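Local coordinates for protein nitrilotriacetate monooxygenase component B (Bacillus cereus ATCC 14579, PDB 3BPK) that probably binds FMN and acts as the flavin reductase component of a nitrilotriacetate monooxygenase system, at residues Thr22-Val30 against Lys183-His191. Sequence-based numbering, arbitrary orientation.
Sequences TGSIIPRPV and KPISRLAGH
Arg187 N donates to Arg28 O at 2.8 Å, and Arg28 N returns a bond to Arg187 O at 3.1 Å, making the two residues an antiparallel hydrogen-bonded pair. The guanidinium of Arg28 adds a further link between the segments: its NH2 donates to Leu188 O at 3.0 Å, a bent bond that reaches the oxygen from above the carbonyl plane. NH1 turns back to its own segment and is shared by Thr22 O, at the end of helix 14-24, and Ile25 O, the latter lying in the guanidinium plane at 2.9 Å from NH1. The bend at chi3 (-58°) turns NH1 toward these acceptors, Arg187 O sits over one face of the group, and NE is held by Ser48 OG of strand 42-54. The Arg187 side chain sets CG against Arg28 NH2 (3.5 Å), then bends at chi2 (81°) to carry its own guanidinium to Gly190 O. Leu188 CD2 packs on Ile26 CB (3.9 Å) and on Pro27, whose preceding peptide is cis. At the far end Val30 CG2 meets Ile185 CD1, beside a water linking Val30 N to Ile185 O; a second water joins Gly190 N to Thr22 OG1, which also hydrogen-bonds Tyr18 O. Strand 186-187 thus pairs with both strand 28-36 and strand 192-194, extending an antiparallel sheet consistent with the split barrel of flavin reductase-like domains, close to the second subunit, which packs on Pro29 and Leu188. With several carbonyl oxygens turned toward it, the buried Arg28 probably keeps its positive charge and ties the helix end, the turn and the C-terminal segment together.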
loop_
_atom_site.group_PDB
_atom_site.type_symbol
_atom_site.label_atom_id
_atom_site.label_comp_id
_atom_site.label_asym_id
_atom_site.label_seq_id
_atom_site.Cartn_x
_atom_site.Cartn_y
_atom_site.Cartn_z
ATOM N N THR B 22 1.444 9.993 -6.634
ATOM C CA THR B 22 2.519 9.868 -5.645
ATOM C C THR B 22 2.527 11.019 -4.635
ATOM O O THR B 22 3.150 10.904 -3.569
ATOM C CB THR B 22 3.908 9.731 -6.308
ATOM O OG1 THR B 22 4.149 10.859 -7.166
ATOM C CG2 THR B 22 4.010 8.414 -7.142
ATOM N N GLY B 23 1.890 12.159 -4.979
ATOM C CA GLY B 23 1.773 13.255 -4.018
ATOM C C GLY B 23 0.566 13.174 -3.121
ATOM O O GLY B 23 0.532 13.846 -2.077
ATOM N N SER B 24 -0.472 12.421 -3.557
ATOM C CA SER B 24 -1.744 12.327 -2.827
ATOM C C SER B 24 -1.800 11.128 -1.893
ATOM O O SER B 24 -2.325 11.214 -0.754
ATOM C CB SER B 24 -2.923 12.248 -3.814
ATOM O OG SER B 24 -2.991 13.399 -4.648
ATOM N N ILE B 25 -1.269 10.012 -2.369
ATOM C CA ILE B 25 -1.371 8.749 -1.608
ATOM C C ILE B 25 -0.060 8.630 -0.838
ATOM O O ILE B 25 0.936 8.049 -1.284
ATOM C CB ILE B 25 -1.694 7.540 -2.510
ATOM C CG1 ILE B 25 -3.050 7.768 -3.221
ATOM C CG2 ILE B 25 -1.661 6.222 -1.687
ATOM C CD1 ILE B 25 -3.326 6.751 -4.365
ATOM N N ILE B 26 -0.060 9.309 0.310
ATOM C CA ILE B 26 1.128 9.430 1.156
ATOM C C ILE B 26 0.701 9.349 2.615
ATOM O O ILE B 26 -0.468 9.602 2.934
ATOM C CB ILE B 26 1.846 10.778 0.916
ATOM C CG1 ILE B 26 0.868 11.958 1.117
ATOM C CG2 ILE B 26 2.486 10.839 -0.481
ATOM C CD1 ILE B 26 1.600 13.315 1.376
ATOM N N PRO B 27 1.625 8.954 3.510
ATOM C CA PRO B 27 2.981 8.448 3.223
ATOM C C PRO B 27 2.866 6.992 2.794
ATOM O O PRO B 27 1.870 6.324 3.124
ATOM C CB PRO B 27 3.670 8.534 4.600
ATOM C CG PRO B 27 2.546 8.255 5.550
ATOM C CD PRO B 27 1.324 8.929 4.959
ATOM N N ARG B 28 3.843 6.498 2.035
ATOM C CA ARG B 28 3.803 5.081 1.605
ATOM C C ARG B 28 4.945 4.275 2.262
ATOM O O ARG B 28 6.089 4.714 2.253
ATOM C CB ARG B 28 3.963 4.947 0.082
ATOM C CG ARG B 28 2.789 5.621 -0.646
ATOM C CD ARG B 28 2.891 5.446 -2.162
ATOM N NE ARG B 28 4.114 5.956 -2.777
ATOM C CZ ARG B 28 4.363 7.268 -2.972
ATOM N NH1 ARG B 28 3.476 8.193 -2.609
ATOM N NH2 ARG B 28 5.492 7.664 -3.562
ATOM N N PRO B 29 4.635 3.100 2.793
ATOM C CA PRO B 29 5.707 2.282 3.371
ATOM C C PRO B 29 6.575 1.743 2.240
ATOM O O PRO B 29 6.073 1.522 1.129
ATOM C CB PRO B 29 4.955 1.152 4.081
ATOM C CG PRO B 29 3.662 1.031 3.337
ATOM C CD PRO B 29 3.307 2.453 2.883
ATOM N N VAL B 30 7.842 1.463 2.537
ATOM C CA VAL B 30 8.783 1.093 1.467
ATOM C C VAL B 30 9.295 -0.328 1.682
ATOM O O VAL B 30 9.947 -0.613 2.717
ATOM C CB VAL B 30 10.000 2.107 1.421
ATOM C CG1 VAL B 30 11.011 1.762 0.330
ATOM C CG2 VAL B 30 9.487 3.550 1.176
ATOM N N LYS B 183 11.583 2.920 13.747
ATOM C CA LYS B 183 11.917 4.098 12.927
ATOM C C LYS B 183 11.739 3.804 11.428
ATOM O O LYS B 183 12.646 3.969 10.597
ATOM C CB LYS B 183 13.314 4.635 13.227
ATOM C CG LYS B 183 13.436 5.090 14.671
ATOM C CD LYS B 183 14.768 5.723 14.950
ATOM C CE LYS B 183 14.666 6.695 16.135
ATOM N NZ LYS B 183 14.005 6.104 17.358
ATOM N N PRO B 184 10.530 3.381 11.068
ATOM C CA PRO B 184 10.300 3.052 9.658
ATOM C C PRO B 184 10.411 4.307 8.800
ATOM O O PRO B 184 10.144 5.420 9.288
ATOM C CB PRO B 184 8.863 2.535 9.671
ATOM C CG PRO B 184 8.194 3.326 10.833
ATOM C CD PRO B 184 9.310 3.283 11.888
ATOM N N ILE B 185 10.824 4.137 7.544
ATOM C CA ILE B 185 10.803 5.274 6.612
ATOM C C ILE B 185 9.697 5.110 5.565
ATOM O O ILE B 185 9.294 3.973 5.223
ATOM C CB ILE B 185 12.184 5.549 5.964
ATOM C CG1 ILE B 185 12.637 4.382 5.123
ATOM C CG2 ILE B 185 13.256 5.950 7.010
ATOM C CD1 ILE B 185 12.296 4.567 3.679
ATOM N N SER B 186 9.184 6.244 5.079
ATOM C CA SER B 186 8.137 6.207 4.078
ATOM C C SER B 186 8.478 7.124 2.924
ATOM O O SER B 186 9.325 7.995 3.051
ATOM C CB SER B 186 6.794 6.582 4.697
ATOM O OG SER B 186 6.873 7.830 5.378
ATOM N N ARG B 187 7.800 6.910 1.807
ATOM C CA ARG B 187 8.034 7.677 0.578
ATOM C C ARG B 187 6.918 8.704 0.353
ATOM O O ARG B 187 5.732 8.422 0.555
ATOM C CB ARG B 187 8.123 6.738 -0.611
ATOM C CG ARG B 187 8.576 7.389 -1.895
ATOM C CD ARG B 187 10.048 7.589 -2.031
ATOM N NE ARG B 187 10.309 8.237 -3.317
ATOM C CZ ARG B 187 10.506 7.605 -4.479
ATOM N NH1 ARG B 187 10.510 6.261 -4.548
ATOM N NH2 ARG B 187 10.719 8.317 -5.591
ATOM N N LEU B 188 7.326 9.892 -0.096
ATOM C CA LEU B 188 6.351 10.898 -0.501
ATOM C C LEU B 188 6.496 11.139 -2.013
ATOM O O LEU B 188 6.878 10.231 -2.755
ATOM C CB LEU B 188 6.556 12.185 0.307
ATOM C CG LEU B 188 6.613 12.028 1.832
ATOM C CD1 LEU B 188 6.796 13.421 2.442
ATOM C CD2 LEU B 188 5.346 11.377 2.418
ATOM N N ALA B 189 6.231 12.354 -2.475
ATOM C CA ALA B 189 6.411 12.623 -3.886
ATOM C C ALA B 189 7.865 13.010 -4.173
ATOM O O ALA B 189 8.577 13.422 -3.272
ATOM C CB ALA B 189 5.435 13.717 -4.340
ATOM N N GLY B 190 8.283 12.882 -5.420
ATOM C CA GLY B 190 9.611 13.332 -5.839
ATOM C C GLY B 190 10.648 12.464 -5.157
ATOM O O GLY B 190 10.422 11.283 -4.927
ATOM N N HIS B 191 11.782 13.036 -4.789
ATOM C CA HIS B 191 12.682 12.207 -4.025
ATOM C C HIS B 191 12.604 12.572 -2.544
ATOM O O HIS B 191 13.613 12.574 -1.856
ATOM C CB HIS B 191 14.090 12.182 -4.639
ATOM C CG HIS B 191 14.120 11.536 -5.995
ATOM N ND1 HIS B 191 13.957 10.177 -6.174
ATOM C CD2 HIS B 191 14.228 12.069 -7.239
ATOM C CE1 HIS B 191 13.982 9.896 -7.466
ATOM N NE2 HIS B 191 14.146 11.026 -8.135
HETATM O O HOH W 1 6.500 12.141 -7.438
HETATM O O HOH W 2 7.934 1.668 5.771
#